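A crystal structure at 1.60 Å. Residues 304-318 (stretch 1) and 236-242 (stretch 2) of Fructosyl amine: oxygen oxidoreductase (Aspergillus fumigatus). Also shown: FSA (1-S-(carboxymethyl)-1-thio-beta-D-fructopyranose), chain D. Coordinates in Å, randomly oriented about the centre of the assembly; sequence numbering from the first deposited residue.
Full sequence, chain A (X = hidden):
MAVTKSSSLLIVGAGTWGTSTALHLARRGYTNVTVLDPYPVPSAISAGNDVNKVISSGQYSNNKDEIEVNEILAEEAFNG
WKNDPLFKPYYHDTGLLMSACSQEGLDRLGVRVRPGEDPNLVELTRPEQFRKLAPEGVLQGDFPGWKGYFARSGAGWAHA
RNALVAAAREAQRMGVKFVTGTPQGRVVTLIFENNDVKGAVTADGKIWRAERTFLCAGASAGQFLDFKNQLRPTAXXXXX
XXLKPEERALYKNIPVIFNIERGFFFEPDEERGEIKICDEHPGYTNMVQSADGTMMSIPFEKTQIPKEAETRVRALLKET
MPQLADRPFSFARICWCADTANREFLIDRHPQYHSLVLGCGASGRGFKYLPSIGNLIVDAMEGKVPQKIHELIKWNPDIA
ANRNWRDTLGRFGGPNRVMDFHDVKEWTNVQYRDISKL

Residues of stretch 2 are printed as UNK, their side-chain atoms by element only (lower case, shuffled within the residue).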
# COMPACT_ATOMS: atom_id res chain seq x y z
N GLN A 304 16.98 -4.98 -1.34
CA GLN A 304 17.92 -4.26 -0.50
C GLN A 304 17.31 -2.88 -0.29
O GLN A 304 16.32 -2.52 -0.93
CB GLN A 304 19.29 -4.07 -1.18
CG GLN A 304 20.09 -5.34 -1.54
CD GLN A 304 20.46 -6.21 -0.34
OE1 GLN A 304 20.35 -5.79 0.82
NE2 GLN A 304 20.89 -7.43 -0.62
N ILE A 305 17.88 -2.10 0.62
CA ILE A 305 17.50 -0.70 0.73
C ILE A 305 18.76 0.18 0.61
O ILE A 305 19.85 -0.32 0.86
CB ILE A 305 16.73 -0.40 2.04
CG1 ILE A 305 17.57 -0.74 3.28
CG2 ILE A 305 15.40 -1.18 2.05
CD1 ILE A 305 16.98 -0.21 4.57
N PRO A 306 18.59 1.47 0.24
CA PRO A 306 19.75 2.39 0.24
C PRO A 306 20.40 2.46 1.62
O PRO A 306 19.71 2.39 2.63
CB PRO A 306 19.11 3.74 -0.11
CG PRO A 306 17.88 3.37 -0.90
CD PRO A 306 17.36 2.15 -0.20
N LYS A 307 21.72 2.64 1.66
CA LYS A 307 22.42 2.75 2.93
C LYS A 307 21.89 3.92 3.77
O LYS A 307 21.82 3.81 5.00
CB LYS A 307 23.93 2.83 2.73
CG LYS A 307 24.56 1.50 2.34
CD LYS A 307 25.03 0.69 3.55
CE LYS A 307 26.46 1.07 3.94
NZ LYS A 307 27.02 0.20 5.03
N GLU A 308 21.50 5.02 3.13
CA GLU A 308 20.95 6.16 3.85
C GLU A 308 19.65 5.77 4.57
O GLU A 308 19.38 6.26 5.68
CB GLU A 308 20.74 7.36 2.92
CG GLU A 308 19.78 7.12 1.77
CD GLU A 308 19.29 8.40 1.12
OE1 GLU A 308 19.45 9.49 1.73
OE2 GLU A 308 18.74 8.30 0.00
N ALA A 309 18.88 4.86 3.96
CA ALA A 309 17.66 4.34 4.58
C ALA A 309 17.96 3.48 5.80
O ALA A 309 17.31 3.61 6.83
CB ALA A 309 16.81 3.56 3.55
N GLU A 310 18.97 2.62 5.69
CA GLU A 310 19.47 1.90 6.85
C GLU A 310 19.84 2.85 8.00
O GLU A 310 19.50 2.58 9.15
CB GLU A 310 20.69 1.05 6.50
CG GLU A 310 21.37 0.45 7.72
CD GLU A 310 22.48 -0.54 7.37
OE1 GLU A 310 23.05 -0.41 6.27
OE2 GLU A 310 22.78 -1.43 8.19
N THR A 311 20.54 3.93 7.69
CA THR A 311 20.92 4.91 8.72
C THR A 311 19.68 5.49 9.41
O THR A 311 19.64 5.61 10.64
CB THR A 311 21.81 6.02 8.11
OG1 THR A 311 22.96 5.40 7.54
CG2 THR A 311 22.25 7.03 9.16
N ARG A 312 18.65 5.80 8.63
CA ARG A 312 17.40 6.33 9.19
C ARG A 312 16.69 5.30 10.06
O ARG A 312 16.16 5.65 11.11
CB ARG A 312 16.47 6.84 8.10
CG ARG A 312 17.00 8.05 7.34
CD ARG A 312 15.94 8.60 6.40
NE ARG A 312 15.57 7.64 5.36
CZ ARG A 312 16.01 7.67 4.10
NH1 ARG A 312 16.86 8.61 3.69
NH2 ARG A 312 15.61 6.75 3.25
N VAL A 313 16.70 4.03 9.64
CA VAL A 313 16.10 2.94 10.42
C VAL A 313 16.78 2.81 11.79
O VAL A 313 16.10 2.73 12.81
CB VAL A 313 16.19 1.59 9.68
CG1 VAL A 313 15.89 0.41 10.60
CG2 VAL A 313 15.26 1.58 8.47
N ARG A 314 18.11 2.80 11.79
CA ARG A 314 18.87 2.64 13.04
C ARG A 314 18.73 3.85 13.95
O ARG A 314 18.73 3.71 15.17
CB ARG A 314 20.33 2.28 12.75
CG ARG A 314 20.48 1.00 11.93
CD ARG A 314 21.88 0.45 11.93
NE ARG A 314 22.00 -0.77 11.12
CZ ARG A 314 21.65 -1.99 11.53
NH1 ARG A 314 21.80 -3.02 10.70
NH2 ARG A 314 21.14 -2.19 12.74
N ALA A 315 18.56 5.04 13.35
CA ALA A 315 18.26 6.26 14.11
C ALA A 315 16.91 6.17 14.83
O ALA A 315 16.78 6.55 16.00
CB ALA A 315 18.32 7.48 13.21
N LEU A 316 15.90 5.67 14.12
CA LEU A 316 14.59 5.43 14.69
C LEU A 316 14.68 4.43 15.84
O LEU A 316 14.08 4.64 16.91
CB LEU A 316 13.65 4.88 13.60
CG LEU A 316 12.34 4.21 14.04
CD1 LEU A 316 11.39 5.17 14.76
CD2 LEU A 316 11.68 3.58 12.83
N LEU A 317 15.41 3.34 15.63
CA LEU A 317 15.55 2.32 16.67
C LEU A 317 16.25 2.89 17.90
O LEU A 317 15.90 2.56 19.03
CB LEU A 317 16.30 1.09 16.16
CG LEU A 317 15.54 0.25 15.13
CD1 LEU A 317 16.46 -0.77 14.48
CD2 LEU A 317 14.32 -0.41 15.78
N LYS A 318 17.23 3.76 17.69
CA LYS A 318 17.92 4.37 18.83
C LYS A 318 16.95 5.13 19.75
O LYS A 318 17.12 5.13 20.97
CB LYS A 318 19.06 5.28 18.37
CG LYS A 318 19.94 5.79 19.50
CD LYS A 318 21.19 4.94 19.67
CE LYS A 318 22.27 5.28 18.64
NZ LYS A 318 21.87 4.92 17.24
N UNK A 236 9.01 3.13 -1.02
CA UNK A 236 9.39 3.20 0.39
C UNK A 236 10.25 1.99 0.73
O UNK A 236 10.44 1.08 -0.10
c UNK A 236 5.24 5.52 -1.72
c UNK A 236 6.05 4.70 -0.91
c UNK A 236 8.03 5.88 1.91
n UNK A 236 7.43 7.02 1.44
c UNK A 236 5.14 6.91 -1.47
c UNK A 236 7.66 4.79 1.16
c UNK A 236 6.65 6.69 0.36
c UNK A 236 5.84 7.51 -0.45
c UNK A 236 8.16 3.38 1.30
c UNK A 236 6.77 5.30 0.14
N UNK A 237 10.79 2.01 1.95
CA UNK A 237 11.84 1.13 2.38
C UNK A 237 11.40 0.39 3.64
O UNK A 237 10.73 0.95 4.51
c UNK A 237 13.84 2.20 1.32
o UNK A 237 12.81 3.21 3.23
c UNK A 237 13.14 1.94 2.64
N UNK A 238 11.75 -0.89 3.73
CA UNK A 238 11.43 -1.70 4.89
C UNK A 238 12.55 -2.70 5.19
O UNK A 238 13.26 -3.15 4.27
c UNK A 238 10.39 -4.96 4.30
c UNK A 238 8.66 -3.67 2.99
c UNK A 238 10.09 -2.44 4.69
c UNK A 238 10.04 -3.61 3.68
N UNK A 239 12.69 -3.03 6.47
CA UNK A 239 13.62 -4.06 6.92
C UNK A 239 12.94 -4.95 7.95
O UNK A 239 11.93 -4.56 8.54
c UNK A 239 14.93 -3.46 7.55
c UNK A 239 15.59 -2.47 6.60
c UNK A 239 14.66 -2.83 8.93
N UNK A 240 13.49 -6.15 8.16
CA UNK A 240 13.14 -7.00 9.30
C UNK A 240 14.38 -7.19 10.20
O UNK A 240 15.50 -7.30 9.70
n UNK A 240 10.85 -9.61 7.67
c UNK A 240 11.47 -8.43 8.01
c UNK A 240 10.70 -7.44 7.48
c UNK A 240 12.73 -8.39 8.82
n UNK A 240 9.65 -8.04 6.83
c UNK A 240 9.77 -9.35 6.95
N UNK A 241 14.13 -7.28 11.50
CA UNK A 241 15.12 -7.77 12.47
C UNK A 241 14.57 -9.03 13.14
O UNK A 241 13.46 -9.02 13.66
c UNK A 241 16.47 -4.33 13.70
c UNK A 241 16.26 -5.57 12.84
c UNK A 241 16.21 -7.25 14.74
c UNK A 241 15.45 -6.67 13.52
N UNK A 242 15.35 -10.12 13.11
CA UNK A 242 14.93 -11.39 13.72
C UNK A 242 15.29 -11.45 15.19
O UNK A 242 16.48 -11.40 15.56
c UNK A 242 15.54 -12.58 12.99
OAB FSA D . -2.10 3.94 5.68
CAL FSA D . -1.49 3.80 6.77
OAA FSA D . -2.08 3.86 7.88
CAH FSA D . 0.01 3.59 6.80
SAK FSA D . 0.74 3.72 5.20
C1 FSA D . 2.41 3.50 5.75
C2 FSA D . 3.41 4.06 4.73
O2 FSA D . 4.71 3.47 4.96
C3 FSA D . 3.52 5.58 4.84
O3 FSA D . 4.08 5.95 6.11
C4 FSA D . 4.31 6.18 3.68
O4 FSA D . 4.22 7.62 3.73
C5 FSA D . 3.79 5.71 2.32
O5 FSA D . 2.51 6.28 2.04
C6 FSA D . 3.72 4.19 2.31
O6 FSA D . 2.91 3.74 3.41

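Position 236, the first residue of stretch 2 and already within a strand that begins earlier in the chain, has a side chain of ten atoms: one carbon leading into fused five- and six-membered rings that together hold eight carbons and one nitrogen. A fused bicycle with a single nitrogen is an indole, so the residue is Trp236. It makes no contact with stretch 1. Its ring lies instead against the bound thio-fructopyranose, with C5 of FSA over one face and 3.6 Å from Trp236 CE2, the kind of packing by which an aromatic surface commonly receives the carbon skeleton of a sugar.

At position 237 there are three side-chain atoms, a first carbon that carries one oxygen and one carbon. The terminal carbon makes the closest approaches to stretch 1, lying 3.8 Å from CG2 of Ile305, 3.8 Å from CD of Pro306 and 4.0 Å from CB of Ala309; the oxygen is also 4.0 Å from CB of Ala309. A branched carbon bearing both a hydroxyl and a methyl identifies Thr237. With chi1 at 38°, in the p well, CG2 is placed among these three residues, while OG1 is hydrogen-bonded elsewhere in the structure.

Position 238 has four side-chain carbons, forked at the second, and its CA-to-CB bond points away from stretch 1. No side-chain atom comes closer than 6.1 Å; contact is made by the backbone, whose O lies 3.7 Å from CG2 of Ile305. The fork one carbon beyond CB marks Leu238.

Three carbons make up the side chain at 239, two of them attached to the first. The CA-to-CB bond again points toward stretch 1, and one branch reaches CD1 of Ile305 at 3.3 Å while the other lies 3.8 Å from CG1 of Val313. Such a fork at the first carbon, with no further atoms, is Val239; its CG1 meets the isoleucine and its CG2 the valine.

Position 240 carries one carbon followed by a five-membered ring of three carbons and two nitrogens, an imidazole, and is therefore His240. Its side chain stays 9.5 Å or more from stretch 1, and ND1 is hydrogen-bonded elsewhere in the structure.

At 241 four carbons fork at the first, with one arm two carbons long. The end of that longer arm lies 3.6 Å from CD1 of Leu317. This pattern defines Ile241, with CD1 as the contacting atom.

A single side-chain carbon at 242 leaves Ala242, which is out of reach of stretch 1.

The contact follows the alternation of the strand: Thr237, Val239 and Ile241 point toward stretch 1, whereas Leu238 points away. Ile305, in the loop before the helix, and then Ala309, Val313 and Leu317, spaced four residues apart along the helix, supply the opposing surface. The axes cross at -60° and approach to 9.4 Å. No hydrogen bond or salt bridge links the stretches, so the 341 Å² of buried surface depends largely on close apolar packing. The charged pairs Glu308–Arg312 and Glu310–Arg314 form salt bridges within the helix itself.

Stretch 2 (236-242) WTLVHIA
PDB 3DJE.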